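Local coordinates for protein histone-lysine N-methyltransferase family member SUVH9 (Arabidopsis thaliana, PDB 4NJ5) that takes part in gene silencing without methyltransferase activity of its own, and may bind methylated DNA and recruit RNA polymerase V to chromatin, at residues N298-D303 with G311-A316; K317-I322 with S438-P443; I322-N327 with R353-G358; L336-G341 with D477-M482; G392-R397 with L481-V486. All coordinates share one frame; numbering follows the deposited sequence.

Contact 1 (N298-D303 with G311-A316); sequences NASGCD and GCLCEA. With ZN (zinc ion), chain B; ZN (zinc ion), chain D.
Cys302 holds SG between its backbone N and carbonyl carbon (chi1 66°), which turns the sulphur toward helix 313-317, while Cys314 on that helix places SG beside its own N (chi1 -71°), on the side of the Cys302 sulphur. The two thiolates meet through metal, in the triangular three-zinc cluster of the pre-SET domain; metal ligation, more than apolar packing, joins these two segments. Cys302 SG bridges two of the ions, lying 2.3 Å from zinc B and 2.6 Å from zinc D. Cys314 SG completes this side of the first site at 2.3 Å from zinc B, and Cys312 SG that of the second at 2.4 Å from zinc D. Cys340 and Cys344 supply the remaining sulphurs of zinc B; Cys304 and Cys308 those of zinc D.

Around the metals the packing is modest. Cys302 CB touches both the Cys312 and the Cys314 sulphur, and Leu313, although exposed, lays its CD2 methyl 3.4 Å from Gly301 O, alongside the backbone of the incoming loop. Metal ligation and helix capping are joined in Cys312: it stands at the N-cap, and besides binding zinc its SG accepts a weak capping bond from Glu315 N. Glu315 in turn reaches back, its OE2 receiving Gly311 N at 2.8 Å from above the carboxylate plane. At the outer margin a water bridges the segments: it donates to Asp303 OD1 at 2.8 Å and accepts a weak bond from Leu313 N at 3.5 Å.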
# COMPACT_ATOMS: atom_id res chain seq x y z
N ASN A 298 19.63 20.03 25.13
CA ASN A 298 20.94 19.49 24.79
C ASN A 298 21.03 18.09 24.23
O ASN A 298 20.62 17.10 24.87
CB ASN A 298 21.88 19.63 25.95
CG ASN A 298 23.10 20.39 25.58
OD1 ASN A 298 23.34 20.68 24.42
ND2 ASN A 298 23.88 20.75 26.56
N ALA A 299 21.59 18.03 23.01
CA ALA A 299 21.85 16.82 22.22
C ALA A 299 22.83 17.08 21.07
O ALA A 299 23.07 18.20 20.68
CB ALA A 299 20.55 16.23 21.70
N SER A 300 23.39 16.04 20.50
CA SER A 300 24.27 16.21 19.37
C SER A 300 23.62 15.71 18.07
O SER A 300 22.85 14.76 18.10
CB SER A 300 25.56 15.45 19.64
OG SER A 300 25.23 14.19 20.20
N GLY A 301 23.95 16.35 16.96
CA GLY A 301 23.42 15.99 15.66
C GLY A 301 24.50 15.48 14.74
O GLY A 301 25.69 15.66 15.01
N CYS A 302 24.10 14.83 13.65
CA CYS A 302 25.07 14.39 12.66
C CYS A 302 25.50 15.57 11.78
O CYS A 302 24.89 16.64 11.82
CB CYS A 302 24.52 13.25 11.81
SG CYS A 302 23.14 13.71 10.77
N ASP A 303 26.54 15.35 10.98
CA ASP A 303 27.12 16.40 10.16
C ASP A 303 26.99 16.10 8.66
O ASP A 303 27.88 16.43 7.88
CB ASP A 303 28.60 16.60 10.52
CG ASP A 303 29.41 15.32 10.37
OD1 ASP A 303 28.82 14.26 10.06
OD2 ASP A 303 30.64 15.37 10.58
N GLY A 311 27.21 5.46 8.00
CA GLY A 311 28.32 5.63 8.91
C GLY A 311 28.34 6.92 9.72
O GLY A 311 29.37 7.29 10.27
N CYS A 312 27.21 7.61 9.78
CA CYS A 312 27.14 8.82 10.59
C CYS A 312 26.65 8.52 12.01
O CYS A 312 26.26 7.40 12.32
CB CYS A 312 26.26 9.88 9.93
SG CYS A 312 24.50 9.78 10.32
N LEU A 313 26.68 9.55 12.86
CA LEU A 313 26.29 9.42 14.26
C LEU A 313 24.84 8.98 14.43
O LEU A 313 24.54 8.10 15.25
CB LEU A 313 26.52 10.75 14.98
CG LEU A 313 25.58 11.13 16.13
CD1 LEU A 313 25.86 10.30 17.38
CD2 LEU A 313 25.67 12.62 16.44
N CYS A 314 23.95 9.58 13.66
CA CYS A 314 22.53 9.25 13.74
C CYS A 314 22.25 7.81 13.34
O CYS A 314 21.30 7.20 13.84
CB CYS A 314 21.71 10.23 12.91
SG CYS A 314 21.62 11.87 13.65
N GLU A 315 23.06 7.25 12.45
CA GLU A 315 22.95 5.83 12.14
C GLU A 315 23.34 4.98 13.35
O GLU A 315 22.70 3.98 13.65
CB GLU A 315 23.80 5.46 10.92
CG GLU A 315 23.78 3.97 10.62
CD GLU A 315 24.35 3.62 9.26
OE1 GLU A 315 23.56 3.46 8.30
OE2 GLU A 315 25.59 3.50 9.14
N ALA A 316 24.39 5.41 14.04
CA ALA A 316 24.83 4.73 15.25
C ALA A 316 23.73 4.77 16.31
O ALA A 316 23.55 3.81 17.06
CB ALA A 316 26.10 5.36 15.78
ZN ZN B . 21.17 13.35 11.95
ZN ZN D . 23.68 11.77 9.19
O HOH W 1 28.25 12.62 12.32

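Contact 2 (K317-I322 with S438-P443); sequences KNSGEI and SYPDIP
Ser319 is the residue that carries this surface contact, and its two side-chain atoms divide the work. The closer packing is at OG, which approaches the ring of Pro440, 3.4 Å from CG and 3.6 Å from CD, a hydroxyl against two methylenes. With chi1 at -64°, Ser319 keeps OG beside its own N, and this sends the hydroxyl toward Pro440; CB, placed by the backbone, faces Ser438. The latter half is looser: Ser319 CB stands 3.7 Å from Ser438 OG, and Ser438 is exposed and poorly ordered. Between the segments the contact is therefore van der Waals in character, a light touch of a pre-SET turn on a SET-domain loop.

What is firm is the turn and its ties to its surroundings. Glu321 N bonds to Asn318 O at 3.0 Å, Asn318 ND2 bonds to Cys314 O and Asn318 OD1 to His338 N. Glu321 makes a salt bridge with Arg332. Ser319, with its positive phi of 58°, is the C-prime residue where the helix terminates, with Gly320 N bonded to Glu315 O and Ser319 N to Ala316 O. The whole is a Schellman motif overlapping a type I' beta turn from Asn318 to Glu321.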
# COMPACT_ATOMS: atom_id res chain seq x y z
N LYS A 317 23.00 5.89 16.37
CA LYS A 317 21.89 6.04 17.31
C LYS A 317 20.77 5.06 16.98
O LYS A 317 20.02 4.65 17.86
CB LYS A 317 21.36 7.48 17.30
CG LYS A 317 22.38 8.55 17.66
CD LYS A 317 21.79 9.97 17.56
CE LYS A 317 20.83 10.26 18.69
NZ LYS A 317 19.85 11.33 18.35
N ASN A 318 20.68 4.69 15.71
CA ASN A 318 19.67 3.75 15.23
C ASN A 318 20.23 2.33 15.06
O ASN A 318 19.88 1.63 14.11
CB ASN A 318 19.05 4.25 13.92
CG ASN A 318 18.19 5.50 14.12
OD1 ASN A 318 17.01 5.41 14.45
ND2 ASN A 318 18.79 6.67 13.91
N SER A 319 21.12 1.94 15.96
CA SER A 319 21.68 0.59 15.99
C SER A 319 22.39 0.19 14.70
O SER A 319 22.41 -0.99 14.34
CB SER A 319 20.61 -0.44 16.34
OG SER A 319 20.11 -0.23 17.65
N GLY A 320 22.95 1.17 14.01
CA GLY A 320 23.70 0.91 12.79
C GLY A 320 22.87 0.92 11.52
O GLY A 320 23.40 0.65 10.44
N GLU A 321 21.59 1.24 11.62
CA GLU A 321 20.75 1.26 10.43
C GLU A 321 19.70 2.37 10.45
O GLU A 321 18.80 2.36 11.28
CB GLU A 321 20.07 -0.10 10.22
CG GLU A 321 19.40 -0.24 8.86
CD GLU A 321 18.54 -1.48 8.75
OE1 GLU A 321 17.93 -1.88 9.76
OE2 GLU A 321 18.48 -2.06 7.64
N ILE A 322 19.84 3.31 9.52
CA ILE A 322 18.85 4.37 9.34
C ILE A 322 17.50 3.74 9.02
O ILE A 322 17.39 2.90 8.13
CB ILE A 322 19.26 5.32 8.20
CG1 ILE A 322 20.62 5.96 8.50
CG2 ILE A 322 18.22 6.40 8.00
CD1 ILE A 322 20.57 7.02 9.57
N SER A 438 20.19 -5.57 14.29
CA SER A 438 19.77 -5.64 15.69
C SER A 438 18.53 -4.80 16.03
O SER A 438 18.41 -3.63 15.64
CB SER A 438 20.94 -5.28 16.61
OG SER A 438 21.49 -4.01 16.30
N TYR A 439 17.60 -5.43 16.74
CA TYR A 439 16.43 -4.79 17.34
C TYR A 439 16.71 -4.76 18.84
O TYR A 439 16.45 -5.74 19.54
CB TYR A 439 15.19 -5.64 17.07
CG TYR A 439 13.85 -5.04 17.46
CD1 TYR A 439 13.46 -4.94 18.79
CD2 TYR A 439 12.95 -4.62 16.49
CE1 TYR A 439 12.23 -4.41 19.14
CE2 TYR A 439 11.72 -4.10 16.83
CZ TYR A 439 11.37 -3.99 18.15
OH TYR A 439 10.15 -3.47 18.49
N PRO A 440 17.25 -3.64 19.34
CA PRO A 440 17.75 -3.59 20.72
C PRO A 440 16.68 -3.75 21.80
O PRO A 440 15.55 -3.26 21.64
CB PRO A 440 18.39 -2.19 20.81
CG PRO A 440 17.71 -1.39 19.76
CD PRO A 440 17.38 -2.35 18.65
N ASP A 441 17.03 -4.43 22.88
CA ASP A 441 16.14 -4.56 24.02
C ASP A 441 16.18 -3.28 24.84
O ASP A 441 17.17 -3.01 25.52
CB ASP A 441 16.55 -5.75 24.90
CG ASP A 441 15.48 -6.13 25.92
OD1 ASP A 441 15.34 -5.42 26.93
OD2 ASP A 441 14.79 -7.15 25.70
N ILE A 442 15.12 -2.49 24.75
CA ILE A 442 15.03 -1.24 25.50
C ILE A 442 13.82 -1.27 26.42
O ILE A 442 12.92 -2.09 26.23
CB ILE A 442 14.91 -0.02 24.56
CG1 ILE A 442 13.61 -0.09 23.76
CG2 ILE A 442 16.11 0.07 23.63
CD1 ILE A 442 13.34 1.16 22.96
N PRO A 443 13.79 -0.40 27.45
CA PRO A 443 12.59 -0.34 28.29
C PRO A 443 11.37 0.03 27.46
O PRO A 443 11.48 0.86 26.56
CB PRO A 443 12.91 0.78 29.27
CG PRO A 443 14.40 0.81 29.34
CD PRO A 443 14.85 0.49 27.95

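Contact 3 (I322-N327 with R353-G358); sequences IAYDYN and RVTQKG
Where two pre-SET loops pack together beside the SET-domain sheet, Tyr324 and Val354 meet in a CH-pi contact, an example of a methyl group seated on an aromatic face. Val354 CG2 lies 3.5 Å from the ring centroid of Tyr324, 16° off the normal and nearest to CG. Val354 sets CG1 anti to its backbone N (chi1 174°), which leaves CG2 beside that N and directed at the ring. Ala323 CB sits on the opposite face, both methyls are offset toward the rim, and the ring is thus sandwiched between them.

The phenol end goes on to Thr355, whose CG2 is 3.6 Å from Tyr324 OH. Both hydroxyls share an acceptor: Glu339 OE2 takes a hydrogen bond from Thr355 OG1 and a weak one from Tyr324 OH. With an alanine in place of Tyr324, Val354 CG2 would probably face a gap and Glu339 OE2 be left without its weak phenol partner. Arg353 NH1 steadies the other segment by bonding Gln356 OE1 at 3.0 Å, in the carbonyl plane and on a lone pair. Val474 and Phe489, from two strands of the SET sheet, also touch Tyr324, making this a CH-pi contact between pre-SET loops that rests against the SET domain.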
# COMPACT_ATOMS: atom_id res chain seq x y z
N ILE A 322 19.84 3.31 9.52
CA ILE A 322 18.85 4.37 9.34
C ILE A 322 17.50 3.74 9.02
O ILE A 322 17.39 2.90 8.13
CB ILE A 322 19.26 5.32 8.20
CG1 ILE A 322 20.62 5.96 8.50
CG2 ILE A 322 18.22 6.40 8.00
CD1 ILE A 322 20.57 7.02 9.57
N ALA A 323 16.47 4.16 9.75
CA ALA A 323 15.15 3.54 9.66
C ALA A 323 14.54 3.51 8.26
O ALA A 323 13.80 2.59 7.93
CB ALA A 323 14.19 4.20 10.64
N TYR A 324 14.85 4.50 7.43
CA TYR A 324 14.15 4.66 6.16
C TYR A 324 15.07 4.58 4.95
O TYR A 324 16.26 4.88 5.04
CB TYR A 324 13.40 5.99 6.12
CG TYR A 324 12.75 6.37 7.42
CD1 TYR A 324 11.45 5.97 7.72
CD2 TYR A 324 13.42 7.14 8.36
CE1 TYR A 324 10.85 6.33 8.91
CE2 TYR A 324 12.83 7.50 9.55
CZ TYR A 324 11.54 7.09 9.82
OH TYR A 324 10.95 7.45 11.02
N ASP A 325 14.50 4.17 3.81
CA ASP A 325 15.23 4.22 2.55
C ASP A 325 15.19 5.64 1.98
O ASP A 325 14.72 6.56 2.66
CB ASP A 325 14.70 3.18 1.54
CG ASP A 325 13.25 3.42 1.11
OD1 ASP A 325 12.66 4.48 1.42
OD2 ASP A 325 12.69 2.54 0.42
N TYR A 326 15.66 5.82 0.75
CA TYR A 326 15.69 7.16 0.16
C TYR A 326 14.34 7.62 -0.39
O TYR A 326 14.24 8.71 -0.95
CB TYR A 326 16.78 7.25 -0.91
CG TYR A 326 18.17 7.25 -0.32
CD1 TYR A 326 18.79 8.44 0.05
CD2 TYR A 326 18.85 6.06 -0.11
CE1 TYR A 326 20.06 8.45 0.60
CE2 TYR A 326 20.12 6.06 0.44
CZ TYR A 326 20.72 7.25 0.80
OH TYR A 326 21.99 7.24 1.34
N ASN A 327 13.31 6.79 -0.24
CA ASN A 327 11.98 7.14 -0.70
C ASN A 327 11.07 7.46 0.49
O ASN A 327 9.87 7.70 0.33
CB ASN A 327 11.39 6.01 -1.54
CG ASN A 327 10.26 6.48 -2.45
OD1 ASN A 327 10.24 7.64 -2.88
ND2 ASN A 327 9.33 5.59 -2.74
N ARG A 353 14.40 12.13 7.96
CA ARG A 353 13.47 13.15 8.44
C ARG A 353 12.05 12.88 7.95
O ARG A 353 11.36 13.79 7.51
CB ARG A 353 13.92 14.55 8.00
CG ARG A 353 15.23 15.03 8.60
CD ARG A 353 15.53 16.47 8.19
NE ARG A 353 16.81 16.96 8.69
CZ ARG A 353 16.98 17.56 9.86
NH1 ARG A 353 15.94 17.73 10.68
NH2 ARG A 353 18.18 17.99 10.23
N VAL A 354 11.61 11.63 8.04
CA VAL A 354 10.32 11.23 7.49
C VAL A 354 9.10 11.73 8.28
O VAL A 354 8.32 12.53 7.77
CB VAL A 354 10.23 9.69 7.30
CG1 VAL A 354 8.83 9.28 6.86
CG2 VAL A 354 11.26 9.23 6.29
N THR A 355 8.96 11.28 9.52
CA THR A 355 7.73 11.54 10.28
C THR A 355 7.56 12.99 10.73
O THR A 355 6.44 13.43 10.99
CB THR A 355 7.60 10.60 11.51
OG1 THR A 355 8.62 10.91 12.46
CG2 THR A 355 7.72 9.14 11.08
N GLN A 356 8.66 13.74 10.81
CA GLN A 356 8.60 15.14 11.20
C GLN A 356 7.91 16.02 10.14
O GLN A 356 7.56 17.17 10.42
CB GLN A 356 10.00 15.68 11.53
CG GLN A 356 10.97 15.68 10.36
CD GLN A 356 12.42 15.86 10.78
OE1 GLN A 356 13.05 16.88 10.49
NE2 GLN A 356 12.96 14.86 11.47
N LYS A 357 7.72 15.48 8.94
CA LYS A 357 6.98 16.17 7.88
C LYS A 357 5.49 16.26 8.18
O LYS A 357 4.80 17.13 7.65
CB LYS A 357 7.15 15.44 6.54
CG LYS A 357 8.15 16.06 5.58
CD LYS A 357 9.57 15.72 5.98
CE LYS A 357 10.56 16.11 4.89
NZ LYS A 357 11.88 16.45 5.48
N GLY A 358 4.99 15.34 9.00
CA GLY A 358 3.57 15.31 9.34
C GLY A 358 2.71 14.73 8.23
O GLY A 358 3.23 14.35 7.18

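Contact 4 (L336-G341 with D477-M482); sequences LIHECG and DHNSLM. With ZN (zinc ion), chain B; ZN (zinc ion), chain C.
Two zinc ions grip Cys340 SG, each at 2.4 Å, and this sulphur fixes the far end of the segment whose earlier residues, Leu336 and His338, reach across to Leu481. Each ion is shared with three further cysteine sulphurs: Cys302, Cys314 and Cys344 at one, Cys308, Cys346 and Cys350 at the other. Between metal and contact runs the short strand 337-338, which lies parallel to strand 469-475 at the margin of the SET-domain sheet.

The contact itself is centred on one methyl. Leu481 CD1 meets Leu336 CD2 at 3.7 Å, with the two side chains at about a right angle, and it also lies near the plane of the His338 ring, 4.1 Å from CE1. Leu336 has CG anti to its backbone N (chi1 -177°), an extended placement that carries its methyl out to Leu481. Farther along the imidazole edge, Asn479 OD1 is 4.3 Å from His338 ND1.

The loop around 477-482 is held by polar bonds, one to Phe483 just past it. Ser480 N gives a nearly straight 2.8 Å bond to His478 ND1, in the ring plane, while His478 NE2 bonds to Phe483 O. With ND1 accepting, the proton of that ring probably sits on NE2. His338 differs: its ND1 is buried by the contact and has no partner in the model, which probably carries some desolvation cost.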
# COMPACT_ATOMS: atom_id res chain seq x y z
N LEU A 336 12.62 1.88 18.53
CA LEU A 336 12.74 3.32 18.63
C LEU A 336 13.47 3.89 17.42
O LEU A 336 14.55 3.43 17.06
CB LEU A 336 13.48 3.71 19.92
CG LEU A 336 13.62 5.20 20.22
CD1 LEU A 336 12.26 5.85 20.40
CD2 LEU A 336 14.48 5.39 21.46
N ILE A 337 12.86 4.90 16.80
CA ILE A 337 13.49 5.56 15.67
C ILE A 337 14.00 6.94 16.06
O ILE A 337 13.25 7.78 16.57
CB ILE A 337 12.52 5.69 14.48
CG1 ILE A 337 12.01 4.32 14.05
CG2 ILE A 337 13.20 6.41 13.32
CD1 ILE A 337 11.01 4.35 12.91
N HIS A 338 15.29 7.17 15.83
CA HIS A 338 15.89 8.49 16.04
C HIS A 338 16.03 9.22 14.71
O HIS A 338 16.94 8.94 13.93
CB HIS A 338 17.26 8.37 16.70
CG HIS A 338 17.24 7.72 18.05
ND1 HIS A 338 17.12 8.44 19.22
CD2 HIS A 338 17.33 6.42 18.42
CE1 HIS A 338 17.13 7.61 20.25
NE2 HIS A 338 17.26 6.38 19.79
N GLU A 339 15.11 10.14 14.44
CA GLU A 339 15.20 10.98 13.25
C GLU A 339 16.16 12.13 13.51
O GLU A 339 16.43 12.47 14.66
CB GLU A 339 13.83 11.50 12.83
CG GLU A 339 12.96 10.47 12.13
CD GLU A 339 11.65 11.03 11.61
OE1 GLU A 339 11.49 12.27 11.59
OE2 GLU A 339 10.79 10.22 11.21
N CYS A 340 16.67 12.73 12.44
CA CYS A 340 17.52 13.91 12.59
C CYS A 340 16.70 15.08 13.09
O CYS A 340 15.53 15.22 12.76
CB CYS A 340 18.18 14.25 11.26
SG CYS A 340 19.25 12.95 10.64
N GLY A 341 17.33 15.93 13.90
CA GLY A 341 16.67 17.11 14.43
C GLY A 341 17.44 18.39 14.13
O GLY A 341 18.29 18.41 13.24
N ASP A 477 11.78 15.97 17.45
CA ASP A 477 11.82 17.25 18.10
C ASP A 477 12.40 17.35 19.52
O ASP A 477 12.84 18.37 19.90
CB ASP A 477 10.48 17.95 17.97
CG ASP A 477 9.41 17.24 18.65
OD1 ASP A 477 9.46 16.02 18.73
OD2 ASP A 477 8.52 17.91 19.09
N HIS A 478 12.37 16.28 20.27
CA HIS A 478 12.90 16.22 21.59
C HIS A 478 13.67 14.97 21.76
O HIS A 478 13.59 14.12 20.92
CB HIS A 478 11.81 16.35 22.61
CG HIS A 478 11.05 15.10 22.89
ND1 HIS A 478 11.58 14.07 23.48
CD2 HIS A 478 9.76 14.80 22.69
CE1 HIS A 478 10.68 13.14 23.62
NE2 HIS A 478 9.56 13.58 23.15
N ASN A 479 14.45 14.85 22.82
CA ASN A 479 15.24 13.64 23.05
C ASN A 479 15.00 12.87 24.35
O ASN A 479 15.92 12.30 24.92
CB ASN A 479 16.73 13.95 22.89
CG ASN A 479 17.32 13.30 21.66
OD1 ASN A 479 16.80 12.29 21.17
ND2 ASN A 479 18.39 13.86 21.14
N SER A 480 13.75 12.84 24.80
CA SER A 480 13.40 12.07 25.99
C SER A 480 12.94 10.67 25.61
O SER A 480 11.90 10.51 24.97
CB SER A 480 12.31 12.77 26.78
OG SER A 480 11.87 11.97 27.87
N LEU A 481 13.71 9.66 26.00
CA LEU A 481 13.34 8.26 25.75
C LEU A 481 11.99 7.89 26.34
O LEU A 481 11.31 6.99 25.83
CB LEU A 481 14.41 7.31 26.29
CG LEU A 481 15.71 7.10 25.50
CD1 LEU A 481 15.63 7.72 24.11
CD2 LEU A 481 16.91 7.62 26.26
N MET A 482 11.60 8.57 27.41
CA MET A 482 10.34 8.28 28.08
C MET A 482 9.13 8.73 27.27
O MET A 482 8.03 8.19 27.43
CB MET A 482 10.31 8.96 29.46
CG MET A 482 11.52 8.67 30.34
SD MET A 482 11.53 7.03 31.09
CE MET A 482 12.44 6.07 29.88
ZN ZN B . 21.17 13.35 11.95
ZN ZN C . 20.06 13.40 8.42

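Contact 5 (G392-R397 with L481-V486); sequences GVALTR and LMFPRV
The nearest CA atoms of the two segments, those of Ala394 and Phe483, are 8.1 Å apart, and a side chain bridges that separation between strand 393-395 and the loop entering strand 485-490. Both pieces belong to the SET domain, where 393-395 pairs antiparallel with 448-450, and the arrangement illustrates how one aromatic ring can tie a small two-stranded sheet to a neighbouring larger one.

Phe483 has CG beside its backbone N (chi1 -77°), which directs the ring at the first segment, and it arrives edge first. Leu395 O lies in the ring plane, 3.4 Å from Phe483 CE1 and 3.6 Å from CZ, so the carbonyl oxygen faces the slightly positive rim of C-H groups, an approach that is probably mildly favourable. Ala394 CB packs 4.3 Å from Phe483 CE1 at an oblique angle. Outside the two segments Phe447 meets the same ring, their planes at about 40°. A serine in place of Phe483 would probably leave Leu395 O and Ala394 CB without this neighbour and open a gap between the two sheets.

Beyond the carbonyl the chain turns into helix 397-405, with Thr396 at its N-cap and Thr396 OG1 capping a backbone N of the first turn. The rest of that residue still borders the ring: Thr396 CA lies near its plane, 4.3 Å from Phe483 CZ, and the Thr396 CG2 methyl is 4.4 Å from the same carbon.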
# COMPACT_ATOMS: atom_id res chain seq x y z
N GLY A 392 -2.29 12.80 20.57
CA GLY A 392 -3.15 13.00 21.71
C GLY A 392 -2.43 13.83 22.76
O GLY A 392 -1.38 14.41 22.49
N VAL A 393 -2.99 13.88 23.96
CA VAL A 393 -2.36 14.60 25.06
C VAL A 393 -1.61 13.63 25.96
O VAL A 393 -2.22 12.79 26.61
CB VAL A 393 -3.40 15.40 25.88
CG1 VAL A 393 -2.73 16.14 27.03
CG2 VAL A 393 -4.15 16.37 24.98
N ALA A 394 -0.29 13.73 25.99
CA ALA A 394 0.54 12.81 26.75
C ALA A 394 0.59 13.16 28.23
O ALA A 394 0.67 14.33 28.60
CB ALA A 394 1.95 12.75 26.17
N LEU A 395 0.54 12.13 29.07
CA LEU A 395 0.55 12.31 30.52
C LEU A 395 1.75 11.66 31.19
O LEU A 395 2.32 10.69 30.68
CB LEU A 395 -0.72 11.73 31.15
CG LEU A 395 -2.09 12.36 30.90
CD1 LEU A 395 -1.97 13.83 30.53
CD2 LEU A 395 -2.86 11.59 29.84
N THR A 396 2.12 12.21 32.34
CA THR A 396 3.06 11.56 33.24
C THR A 396 2.29 10.48 33.99
O THR A 396 1.08 10.33 33.80
CB THR A 396 3.60 12.55 34.29
OG1 THR A 396 2.51 13.18 34.96
CG2 THR A 396 4.44 13.62 33.61
N ARG A 397 2.96 9.73 34.85
CA ARG A 397 2.27 8.72 35.65
C ARG A 397 1.32 9.34 36.69
O ARG A 397 0.26 8.80 36.95
CB ARG A 397 3.26 7.75 36.29
CG ARG A 397 2.60 6.65 37.12
CD ARG A 397 3.38 5.34 37.06
NE ARG A 397 3.41 4.80 35.71
CZ ARG A 397 3.37 3.50 35.41
NH1 ARG A 397 3.29 2.60 36.38
NH2 ARG A 397 3.40 3.11 34.14
N LEU A 481 13.71 9.66 26.00
CA LEU A 481 13.34 8.26 25.75
C LEU A 481 11.99 7.89 26.34
O LEU A 481 11.31 6.99 25.83
CB LEU A 481 14.41 7.31 26.29
CG LEU A 481 15.71 7.10 25.50
CD1 LEU A 481 15.63 7.72 24.11
CD2 LEU A 481 16.91 7.62 26.26
N MET A 482 11.60 8.57 27.41
CA MET A 482 10.34 8.28 28.08
C MET A 482 9.13 8.73 27.27
O MET A 482 8.03 8.19 27.43
CB MET A 482 10.31 8.96 29.46
CG MET A 482 11.52 8.67 30.34
SD MET A 482 11.53 7.03 31.09
CE MET A 482 12.44 6.07 29.88
N PHE A 483 9.32 9.71 26.40
CA PHE A 483 8.20 10.29 25.66
C PHE A 483 8.38 10.37 24.14
O PHE A 483 8.26 11.45 23.57
CB PHE A 483 7.88 11.68 26.21
CG PHE A 483 7.14 11.66 27.51
CD1 PHE A 483 5.78 11.37 27.55
CD2 PHE A 483 7.79 11.94 28.71
CE1 PHE A 483 5.09 11.36 28.74
CE2 PHE A 483 7.10 11.93 29.91
CZ PHE A 483 5.75 11.63 29.92
N PRO A 484 8.63 9.23 23.48
CA PRO A 484 8.74 9.32 22.03
C PRO A 484 7.36 9.51 21.41
O PRO A 484 6.36 9.24 22.07
CB PRO A 484 9.28 7.94 21.64
CG PRO A 484 8.73 7.04 22.68
CD PRO A 484 8.73 7.84 23.96
N ARG A 485 7.31 9.98 20.17
CA ARG A 485 6.03 10.13 19.49
C ARG A 485 5.55 8.79 18.94
O ARG A 485 6.32 7.84 18.79
CB ARG A 485 6.13 11.18 18.39
CG ARG A 485 6.52 12.55 18.92
CD ARG A 485 6.32 13.65 17.90
NE ARG A 485 6.55 14.95 18.50
CZ ARG A 485 5.60 15.72 19.02
NH1 ARG A 485 5.91 16.90 19.56
NH2 ARG A 485 4.34 15.32 19.00
N VAL A 486 4.25 8.72 18.67
CA VAL A 486 3.64 7.52 18.12
C VAL A 486 3.37 7.77 16.64
O VAL A 486 2.52 8.59 16.30
CB VAL A 486 2.33 7.19 18.85
CG1 VAL A 486 1.78 5.84 18.41
CG2 VAL A 486 2.54 7.21 20.37

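Overall arrangement
The contacts run from the zinc cluster into the SET domain. Contact 1, closing before the others open, lies with contact 3 in the pre-SET region, their centres about 15 Å apart. Contacts 2 and 4 join pre-SET to SET segments, about 13 Å apart centre to centre; they alternate along the chain, as do contacts 3 and 4. Contact 5, wholly in SET, lies about 23 Å from contact 1 between centres. Contacts 1 and 4 share a zinc ion; contacts 4 and 5 share Leu481 and Met482 and reach the same four-stranded sheet. Contact 3 touches contact 4 through Glu339. Metal site, pre-SET strand 337-338 and SET sheet are thus continuous, pre-SET and SET segments sharing one sheet.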